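Local structure of ParA (Salmonella enterica subsp. enterica serovar Newport str. SL317, 3EZF) at residues A[131-136]-A[149-154]; A[188-193]-A[238-243]; A[312-317]-A[396-401]. The protein probably binds and hydrolyses ATP to drive plasmid partition and, in its ADP-bound state, regulates transcription by binding DNA. All blocks are in the same frame, centred on the assembly; numbering follows the deposited sequence.

Contact 1: residues A[131-136]-A[149-154]; sequences TLAHAL and ILVIDL
Ala133 and Ile149 mark the nearest approach of helix 131-136 to strand 149-153, their CA atoms 6.2 Å apart. The axes of the two short segments approach to 8.9 Å and run antiparallel at 177°. The case illustrates how a helix settles on a sheet largely through small and branched apolar side chains. Ala133 points its methyl toward the strand and meets two residues that share one face of it. Its CB lies 3.4 Å from Ile149 CG2 and 3.8 Å from Val151 CG2, so the alanine methyl spans neighbouring branches two residues apart. Ile149 divides its work between its two arms. CG2 stands opposite the backbone N and takes Ala133, while CG1, with chi1 at -55°, lies beside that N and carries an extended chain to CD1. This methyl reaches one helical turn further along, touching Leu136 CB at 3.6 Å, and the leucine and isoleucine side chains cross at about a right angle. Leu136 also lies against Thr388 and Phe392 of helix 378-400, and Ala133 against Val203 on the neighbouring strand 203-206. All four touching residues are buried. The strand itself is inner, its backbone bonded to Asp204 and Ile206 on one flank and to Phe250 and Phe252 on the other. Asp153, at its far end, bonds through OD2 to Thr161 OG1 and through OD1 to the N of Asp155. Helix 129-138 follows the unmodelled residues 120-127, whose sequence fits the P-loop of ParA-type ATPases, and connects strand 112-116 to the parallel strand 149-153: the beta-alpha-beta crossover with which the P-loop NTPase fold begins.

Contact 2: residues A[188-193]-A[238-243]; sequences ETLRKE and RNIIDR. Unlike the reference sequence in segment 238-243: Arg238 (reference Lys), Asn239 (reference Lys), Asp242 (reference Glu).
Leu190 is the residue of helix 188-193 that carries this contact, reaching across to Asn239, Ile240 and Arg243. One residue before it, Thr189 is tied back through OG1 to Asp186, near the start of the helix. Leu190 then turns its fork toward the other segment, with CG lying beside its own backbone N (chi1 -68°), and the two methyls take separate partners. CD1 rests 3.8 Å from Arg243 CB and also 3.8 Å from the backbone O of Asn239, so one methyl touches both an aliphatic stem and a backbone carbonyl oxygen. CD2 goes instead to Ile240, approaching CG1 at 4.2 Å, and the two chains cross at about a right angle. Such packing of short helices belongs to the connections of the AAA-type P-loop domain: helix 187-194 comes before strand 203-206, and helix 235-241 before strand 250-254. Ile240 is further enclosed by Ala180 and Met181 of helix 177-182. Arg243 contributes only the root of its side chain, since the chain bends at chi2 and chi3 and carries the guanidinium away from Leu190. Next along the first segment, Arg191 directs NH1 to a long, weak ion pair with Asp247. Lys192 N bonds to Glu188 O at 2.9 Å, and the turn across 190-193 is of the wider pi type.

Contact 3: residues A[312-317]-A[396-401]; sequences ASIGFM and EFVRGE. With SO4 (sulfate ion), chain C.
Val398, near the end of the C-terminal helix, sets both its methyls against strand 312-317. Its conformation shares them out: CG1, opposite the backbone N at chi1 -174°, faces the methyl of Ala312, whereas CG2, beside that N, turns to Ile314. Ile314 CD1 stands 4.3 Å from Val398 CG2. The Ile314 chain is folded at chi2 (-61°), and this brings its end closer to the helix than the direction of its CB would suggest. Here a valine serves two residues on the same side of a strand, one of them a bare methyl. In fold terms, helix 378-400 packs its last turns against the outermost strand of the parallel sheet within this chain, which bonds through its backbone to strand 272-277 on one flank and, on the other, through Gly315 to Asn340 and Leu342. Ser313 points away from the helix and its OG is hydrogen-bonded to Asp6 of the second subunit. Turning from the strand, Arg399 has a chain bent at chi2 and chi3 that delivers NH1 to the sulfate. The hydrogen bond from NH1 to O4 is 2.7 Å long and nearly straight, 164° at the hydrogen, and the sulfur lies in the guanidinium plane, at its edge. NH2 meets Tyr104 OH, which also bonds to OE2 of Glu396, so the carboxylate and the guanidinium are linked through one hydroxyl; OE1 of Glu396 takes NE2 of His108. The anion probably came from the crystallisation liquor.

How the contacts relate
Contact 1 lies close to the centre of the chain, and the other two sit further out. It touches contact 2 through Ile152, a strand residue that does not meet helix 131-136: its CD1 packs on Ile240 CG2 at 4.0 Å, although the centres are about 17 Å apart. Contact 3 is also about 17 Å from contact 1 by centres but does not touch it, the nearest atoms being about 6 Å apart; the two share the parallel sheet and helix 378-400. Contacts 2 and 3 are some 27 Å apart, centre to centre. The unmodelled residues 120-127, probably the P-loop, precede the helix of contact 1, whereas the sulfate belongs to contact 3.

Contact 1: residues A[131-136]-A[149-154]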
loop_
_atom_site.group_PDB
_atom_site.type_symbol
_atom_site.label_atom_id
_atom_site.label_comp_id
_atom_site.label_asym_id
_atom_site.label_seq_id
_atom_site.Cartn_x
_atom_site.Cartn_y
_atom_site.Cartn_z
ATOM N N THR A 131 -5.975 5.283 -14.843
ATOM C CA THR A 131 -5.118 5.482 -15.995
ATOM C C THR A 131 -5.632 4.650 -17.158
ATOM O O THR A 131 -5.591 5.079 -18.308
ATOM C CB THR A 131 -3.653 5.115 -15.671
ATOM O OG1 THR A 131 -3.140 6.016 -14.675
ATOM C CG2 THR A 131 -2.788 5.214 -16.923
ATOM N N LEU A 132 -6.134 3.461 -16.863
ATOM C CA LEU A 132 -6.672 2.625 -17.923
ATOM C C LEU A 132 -7.965 3.287 -18.393
ATOM O O LEU A 132 -8.225 3.417 -19.587
ATOM C CB LEU A 132 -6.977 1.226 -17.399
ATOM C CG LEU A 132 -6.628 0.079 -18.344
ATOM C CD1 LEU A 132 -7.333 -1.173 -17.860
ATOM C CD2 LEU A 132 -7.036 0.424 -19.772
ATOM N N ALA A 133 -8.778 3.712 -17.439
ATOM C CA ALA A 133 -10.024 4.367 -17.778
ATOM C C ALA A 133 -9.745 5.569 -18.677
ATOM O O ALA A 133 -10.429 5.777 -19.681
ATOM C CB ALA A 133 -10.736 4.805 -16.516
ATOM N N HIS A 134 -8.740 6.357 -18.313
ATOM C CA HIS A 134 -8.372 7.528 -19.103
ATOM C C HIS A 134 -7.904 7.163 -20.498
ATOM O O HIS A 134 -8.285 7.819 -21.459
ATOM C CB HIS A 134 -7.298 8.340 -18.380
ATOM C CG HIS A 134 -7.853 9.226 -17.308
ATOM N ND1 HIS A 134 -7.057 9.952 -16.442
ATOM C CD2 HIS A 134 -9.132 9.521 -16.977
ATOM C CE1 HIS A 134 -7.823 10.652 -15.633
ATOM N NE2 HIS A 134 -9.089 10.413 -15.933
ATOM N N ALA A 135 -7.084 6.115 -20.595
ATOM C CA ALA A 135 -6.563 5.617 -21.869
ATOM C C ALA A 135 -7.713 5.171 -22.768
ATOM O O ALA A 135 -7.906 5.710 -23.864
ATOM C CB ALA A 135 -5.611 4.437 -21.623
ATOM N N LEU A 136 -8.468 4.179 -22.300
ATOM C CA LEU A 136 -9.607 3.664 -23.050
ATOM C C LEU A 136 -10.459 4.813 -23.617
ATOM O O LEU A 136 -10.921 4.762 -24.753
ATOM C CB LEU A 136 -10.459 2.760 -22.138
ATOM C CG LEU A 136 -9.821 1.424 -21.724
ATOM C CD1 LEU A 136 -10.657 0.690 -20.687
ATOM C CD2 LEU A 136 -9.666 0.575 -22.962
ATOM N N ILE A 149 -16.844 5.735 -18.743
ATOM C CA ILE A 149 -16.178 4.931 -17.727
ATOM C C ILE A 149 -16.282 5.443 -16.284
ATOM O O ILE A 149 -16.072 6.642 -15.999
ATOM C CB ILE A 149 -14.683 4.796 -18.089
ATOM C CG1 ILE A 149 -14.552 4.229 -19.506
ATOM C CG2 ILE A 149 -13.963 3.914 -17.079
ATOM C CD1 ILE A 149 -13.113 3.964 -19.960
ATOM N N LEU A 150 -16.593 4.522 -15.371
ATOM C CA LEU A 150 -16.701 4.860 -13.956
ATOM C C LEU A 150 -15.695 4.068 -13.127
ATOM O O LEU A 150 -15.546 2.848 -13.300
ATOM C CB LEU A 150 -18.102 4.567 -13.434
ATOM C CG LEU A 150 -18.347 5.029 -11.993
ATOM C CD1 LEU A 150 -18.437 6.542 -11.962
ATOM C CD2 LEU A 150 -19.640 4.411 -11.460
ATOM N N VAL A 151 -15.005 4.756 -12.222
ATOM C CA VAL A 151 -14.030 4.077 -11.384
ATOM C C VAL A 151 -14.405 4.201 -9.927
ATOM O O VAL A 151 -14.055 5.174 -9.275
ATOM C CB VAL A 151 -12.603 4.649 -11.559
ATOM C CG1 VAL A 151 -11.651 3.932 -10.606
ATOM C CG2 VAL A 151 -12.118 4.467 -12.993
ATOM N N ILE A 152 -15.123 3.214 -9.420
ATOM C CA ILE A 152 -15.538 3.204 -8.025
ATOM C C ILE A 152 -14.372 2.745 -7.161
ATOM O O ILE A 152 -13.942 1.599 -7.227
ATOM C CB ILE A 152 -16.737 2.250 -7.807
ATOM C CG1 ILE A 152 -17.981 2.817 -8.494
ATOM C CG2 ILE A 152 -16.957 2.030 -6.318
ATOM C CD1 ILE A 152 -18.974 1.777 -8.939
ATOM N N ASP A 153 -13.881 3.658 -6.341
ATOM C CA ASP A 153 -12.748 3.408 -5.452
ATOM C C ASP A 153 -13.197 2.832 -4.114
ATOM O O ASP A 153 -13.771 3.550 -3.291
ATOM C CB ASP A 153 -12.003 4.720 -5.210
ATOM C CG ASP A 153 -10.659 4.524 -4.557
ATOM O OD1 ASP A 153 -10.228 3.364 -4.388
ATOM O OD2 ASP A 153 -10.029 5.552 -4.225
ATOM N N LEU A 154 -12.944 1.540 -3.902
ATOM C CA LEU A 154 -13.312 0.879 -2.654
ATOM C C LEU A 154 -12.042 0.499 -1.879
ATOM O O LEU A 154 -12.067 -0.311 -0.943
ATOM C CB LEU A 154 -14.138 -0.376 -2.940
ATOM C CG LEU A 154 -15.621 -0.353 -2.578
ATOM C CD1 LEU A 154 -15.804 0.302 -1.232
ATOM C CD2 LEU A 154 -16.372 0.436 -3.613
#

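Contact 2: residues A[188-193]-A[238-243]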
loop_
_atom_site.group_PDB
_atom_site.type_symbol
_atom_site.label_atom_id
_atom_site.label_comp_id
_atom_site.label_asym_id
_atom_site.label_seq_id
_atom_site.Cartn_x
_atom_site.Cartn_y
_atom_site.Cartn_z
ATOM N N GLU A 188 -30.148 10.083 -8.766
ATOM C CA GLU A 188 -29.803 11.491 -8.911
ATOM C C GLU A 188 -28.688 11.921 -7.971
ATOM O O GLU A 188 -27.734 12.574 -8.387
ATOM C CB GLU A 188 -31.040 12.352 -8.659
ATOM C CG GLU A 188 -32.320 11.805 -9.300
ATOM C CD GLU A 188 -32.734 10.434 -8.742
ATOM O OE1 GLU A 188 -33.168 10.351 -7.563
ATOM O OE2 GLU A 188 -32.614 9.435 -9.490
ATOM N N THR A 189 -28.813 11.559 -6.699
ATOM C CA THR A 189 -27.807 11.929 -5.712
ATOM C C THR A 189 -26.423 11.449 -6.144
ATOM O O THR A 189 -25.461 12.216 -6.105
ATOM C CB THR A 189 -28.134 11.342 -4.302
ATOM O OG1 THR A 189 -29.452 11.744 -3.894
ATOM C CG2 THR A 189 -27.121 11.842 -3.269
ATOM N N LEU A 190 -26.315 10.190 -6.557
ATOM C CA LEU A 190 -25.020 9.661 -6.981
ATOM C C LEU A 190 -24.488 10.468 -8.159
ATOM O O LEU A 190 -23.306 10.793 -8.238
ATOM C CB LEU A 190 -25.162 8.200 -7.383
ATOM C CG LEU A 190 -25.467 7.285 -6.204
ATOM C CD1 LEU A 190 -26.269 6.094 -6.675
ATOM C CD2 LEU A 190 -24.164 6.869 -5.540
ATOM N N ARG A 191 -25.403 10.808 -9.055
ATOM C CA ARG A 191 -25.123 11.570 -10.265
ATOM C C ARG A 191 -24.563 12.982 -10.061
ATOM O O ARG A 191 -23.433 13.272 -10.445
ATOM C CB ARG A 191 -26.414 11.644 -11.088
ATOM C CG ARG A 191 -26.271 12.167 -12.497
ATOM C CD ARG A 191 -27.618 12.141 -13.205
ATOM N NE ARG A 191 -28.376 10.936 -12.869
ATOM C CZ ARG A 191 -29.125 10.248 -13.728
ATOM N NH1 ARG A 191 -29.220 10.634 -14.994
ATOM N NH2 ARG A 191 -29.791 9.177 -13.320
ATOM N N LYS A 192 -25.357 13.859 -9.454
ATOM C CA LYS A 192 -24.946 15.249 -9.260
ATOM C C LYS A 192 -24.226 15.558 -7.956
ATOM O O LYS A 192 -23.858 16.704 -7.718
ATOM C CB LYS A 192 -26.163 16.178 -9.377
ATOM C CG LYS A 192 -27.055 15.929 -10.588
ATOM C CD LYS A 192 -28.039 14.787 -10.356
ATOM C CE LYS A 192 -29.045 14.693 -11.509
ATOM N NZ LYS A 192 -30.044 13.581 -11.371
ATOM N N GLU A 193 -24.016 14.555 -7.112
ATOM C CA GLU A 193 -23.355 14.804 -5.838
ATOM C C GLU A 193 -22.236 13.841 -5.471
ATOM O O GLU A 193 -21.150 14.274 -5.093
ATOM C CB GLU A 193 -24.388 14.855 -4.699
ATOM C CG GLU A 193 -25.303 16.078 -4.736
ATOM C CD GLU A 193 -26.180 16.212 -3.504
ATOM O OE1 GLU A 193 -25.629 16.260 -2.394
ATOM O OE2 GLU A 193 -27.417 16.281 -3.639
ATOM N N ARG A 238 -26.591 -3.240 -5.677
ATOM C CA ARG A 238 -27.898 -2.642 -5.506
ATOM C C ARG A 238 -27.958 -1.153 -5.194
ATOM O O ARG A 238 -28.833 -0.463 -5.695
ATOM C CB ARG A 238 -28.661 -3.390 -4.415
ATOM C CG ARG A 238 -30.155 -3.409 -4.646
ATOM C CD ARG A 238 -30.937 -3.471 -3.340
ATOM N NE ARG A 238 -30.857 -2.213 -2.596
ATOM C CZ ARG A 238 -31.881 -1.677 -1.936
ATOM N NH1 ARG A 238 -33.059 -2.294 -1.928
ATOM N NH2 ARG A 238 -31.733 -0.523 -1.289
ATOM N N ASN A 239 -27.040 -0.647 -4.379
ATOM C CA ASN A 239 -27.092 0.755 -3.984
ATOM C C ASN A 239 -26.272 1.754 -4.792
ATOM O O ASN A 239 -26.420 2.961 -4.614
ATOM C CB ASN A 239 -26.760 0.868 -2.487
ATOM C CG ASN A 239 -27.798 0.189 -1.606
ATOM O OD1 ASN A 239 -27.617 0.069 -0.398
ATOM N ND2 ASN A 239 -28.892 -0.255 -2.212
ATOM N N ILE A 240 -25.407 1.265 -5.669
ATOM C CA ILE A 240 -24.624 2.171 -6.497
ATOM C C ILE A 240 -24.671 1.776 -7.965
ATOM O O ILE A 240 -25.215 2.509 -8.789
ATOM C CB ILE A 240 -23.127 2.252 -6.051
ATOM C CG1 ILE A 240 -23.028 2.945 -4.678
ATOM C CG2 ILE A 240 -22.308 3.021 -7.113
ATOM C CD1 ILE A 240 -21.634 3.080 -4.122
ATOM N N ILE A 241 -24.117 0.603 -8.269
ATOM C CA ILE A 241 -24.035 0.081 -9.634
ATOM C C ILE A 241 -25.351 0.033 -10.373
ATOM O O ILE A 241 -25.480 0.642 -11.433
ATOM C CB ILE A 241 -23.364 -1.331 -9.661
ATOM C CG1 ILE A 241 -21.849 -1.176 -9.461
ATOM C CG2 ILE A 241 -23.635 -2.032 -10.985
ATOM C CD1 ILE A 241 -21.092 -2.473 -9.364
ATOM N N ASP A 242 -26.333 -0.683 -9.837
ATOM C CA ASP A 242 -27.628 -0.754 -10.509
ATOM C C ASP A 242 -28.321 0.610 -10.546
ATOM O O ASP A 242 -29.178 0.840 -11.386
ATOM C CB ASP A 242 -28.547 -1.789 -9.844
ATOM C CG ASP A 242 -28.480 -3.154 -10.523
ATOM O OD1 ASP A 242 -27.921 -3.233 -11.639
ATOM O OD2 ASP A 242 -28.996 -4.148 -9.959
ATOM N N ARG A 243 -27.941 1.524 -9.659
ATOM C CA ARG A 243 -28.572 2.839 -9.643
ATOM C C ARG A 243 -27.976 3.821 -10.665
ATOM O O ARG A 243 -28.530 4.900 -10.895
ATOM C CB ARG A 243 -28.508 3.445 -8.234
ATOM C CG ARG A 243 -29.064 2.536 -7.149
ATOM C CD ARG A 243 -30.000 3.263 -6.210
ATOM N NE ARG A 243 -31.387 2.840 -6.411
ATOM C CZ ARG A 243 -31.962 1.780 -5.840
ATOM N NH1 ARG A 243 -31.281 1.002 -5.002
ATOM N NH2 ARG A 243 -33.236 1.494 -6.119
#

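Contact 3: residues A[312-317]-A[396-401]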
loop_
_atom_site.group_PDB
_atom_site.type_symbol
_atom_site.label_atom_id
_atom_site.label_comp_id
_atom_site.label_asym_id
_atom_site.label_seq_id
_atom_site.Cartn_x
_atom_site.Cartn_y
_atom_site.Cartn_z
ATOM N N ALA A 312 -15.946 -13.821 -16.692
ATOM C CA ALA A 312 -14.841 -13.698 -17.621
ATOM C C ALA A 312 -13.605 -13.335 -16.810
ATOM O O ALA A 312 -13.714 -12.962 -15.645
ATOM C CB ALA A 312 -15.138 -12.616 -18.635
ATOM N N SER A 313 -12.430 -13.451 -17.414
ATOM C CA SER A 313 -11.217 -13.096 -16.700
ATOM C C SER A 313 -10.093 -12.757 -17.668
ATOM O O SER A 313 -9.985 -13.334 -18.741
ATOM C CB SER A 313 -10.785 -14.235 -15.778
ATOM O OG SER A 313 -10.250 -15.298 -16.534
ATOM N N ILE A 314 -9.263 -11.802 -17.275
ATOM C CA ILE A 314 -8.139 -11.380 -18.084
ATOM C C ILE A 314 -6.937 -11.261 -17.162
ATOM O O ILE A 314 -7.060 -10.776 -16.041
ATOM C CB ILE A 314 -8.399 -10.001 -18.734
ATOM C CG1 ILE A 314 -9.670 -10.040 -19.587
ATOM C CG2 ILE A 314 -7.200 -9.588 -19.576
ATOM C CD1 ILE A 314 -9.633 -11.012 -20.737
ATOM N N GLY A 315 -5.785 -11.725 -17.634
ATOM C CA GLY A 315 -4.561 -11.647 -16.858
ATOM C C GLY A 315 -3.455 -11.118 -17.753
ATOM O O GLY A 315 -3.517 -11.306 -18.968
ATOM N N PHE A 316 -2.454 -10.453 -17.175
ATOM C CA PHE A 316 -1.338 -9.908 -17.960
ATOM C C PHE A 316 -0.174 -9.383 -17.107
ATOM O O PHE A 316 -0.353 -9.014 -15.950
ATOM C CB PHE A 316 -1.842 -8.795 -18.906
ATOM C CG PHE A 316 -2.393 -7.577 -18.199
ATOM C CD1 PHE A 316 -1.544 -6.662 -17.587
ATOM C CD2 PHE A 316 -3.765 -7.346 -18.152
ATOM C CE1 PHE A 316 -2.051 -5.537 -16.935
ATOM C CE2 PHE A 316 -4.280 -6.221 -17.501
ATOM C CZ PHE A 316 -3.421 -5.316 -16.894
ATOM N N MET A 317 1.020 -9.354 -17.690
ATOM C CA MET A 317 2.196 -8.866 -16.989
ATOM C C MET A 317 2.228 -7.346 -17.012
ATOM O O MET A 317 1.672 -6.727 -17.919
ATOM C CB MET A 317 3.458 -9.420 -17.640
ATOM C CG MET A 317 3.488 -10.933 -17.682
ATOM S SD MET A 317 2.954 -11.668 -16.111
ATOM C CE MET A 317 4.441 -11.420 -15.096
ATOM N N GLU A 396 -14.505 -7.019 -25.721
ATOM C CA GLU A 396 -15.430 -7.225 -26.840
ATOM C C GLU A 396 -15.533 -8.691 -27.244
ATOM O O GLU A 396 -16.633 -9.198 -27.478
ATOM C CB GLU A 396 -15.033 -6.359 -28.039
ATOM C CG GLU A 396 -15.152 -4.862 -27.758
ATOM C CD GLU A 396 -16.480 -4.487 -27.117
ATOM O OE1 GLU A 396 -17.519 -4.538 -27.807
ATOM O OE2 GLU A 396 -16.484 -4.147 -25.914
ATOM N N PHE A 397 -14.391 -9.371 -27.299
ATOM C CA PHE A 397 -14.370 -10.781 -27.647
ATOM C C PHE A 397 -15.176 -11.532 -26.615
ATOM O O PHE A 397 -16.204 -12.144 -26.917
ATOM C CB PHE A 397 -12.942 -11.321 -27.629
ATOM C CG PHE A 397 -12.863 -12.832 -27.697
ATOM C CD1 PHE A 397 -13.291 -13.512 -28.827
ATOM C CD2 PHE A 397 -12.373 -13.570 -26.620
ATOM C CE1 PHE A 397 -13.238 -14.896 -28.883
ATOM C CE2 PHE A 397 -12.315 -14.953 -26.668
ATOM C CZ PHE A 397 -12.746 -15.618 -27.799
ATOM N N VAL A 398 -14.682 -11.469 -25.384
ATOM C CA VAL A 398 -15.295 -12.131 -24.251
ATOM C C VAL A 398 -16.770 -11.773 -24.086
ATOM O O VAL A 398 -17.594 -12.622 -23.747
ATOM C CB VAL A 398 -14.540 -11.766 -22.984
ATOM C CG1 VAL A 398 -15.080 -12.560 -21.815
ATOM C CG2 VAL A 398 -13.049 -12.025 -23.190
ATOM N N ARG A 399 -17.097 -10.510 -24.320
ATOM C CA ARG A 399 -18.466 -10.051 -24.207
ATOM C C ARG A 399 -19.371 -10.920 -25.067
ATOM O O ARG A 399 -20.558 -11.063 -24.788
ATOM C CB ARG A 399 -18.555 -8.599 -24.651
ATOM C CG ARG A 399 -18.135 -7.598 -23.602
ATOM C CD ARG A 399 -19.333 -7.157 -22.802
ATOM N NE ARG A 399 -19.452 -5.704 -22.800
ATOM C CZ ARG A 399 -20.558 -5.041 -22.474
ATOM N NH1 ARG A 399 -21.650 -5.702 -22.123
ATOM N NH2 ARG A 399 -20.576 -3.714 -22.494
ATOM N N GLY A 400 -18.806 -11.494 -26.122
ATOM C CA GLY A 400 -19.591 -12.357 -26.983
ATOM C C GLY A 400 -19.554 -13.805 -26.512
ATOM O O GLY A 400 -20.397 -14.244 -25.718
ATOM N N GLU A 401 -18.554 -14.542 -26.989
ATOM C CA GLU A 401 -18.397 -15.952 -26.651
ATOM C C GLU A 401 -17.183 -16.179 -25.758
ATOM O O GLU A 401 -17.375 -16.585 -24.593
ATOM C CB GLU A 401 -18.287 -16.799 -27.921
ATOM C CG GLU A 401 -19.497 -16.705 -28.836
ATOM C CD GLU A 401 -19.351 -17.556 -30.082
ATOM O OE1 GLU A 401 -18.303 -18.219 -30.230
ATOM O OE2 GLU A 401 -20.294 -17.574 -30.903
HETATM S S SO4 C . -22.597 -9.158 -21.260
HETATM O O1 SO4 C . -23.948 -9.582 -21.673
HETATM O O2 SO4 C . -21.752 -10.346 -21.039
HETATM O O3 SO4 C . -22.686 -8.377 -20.011
HETATM O O4 SO4 C . -22.005 -8.327 -22.321
#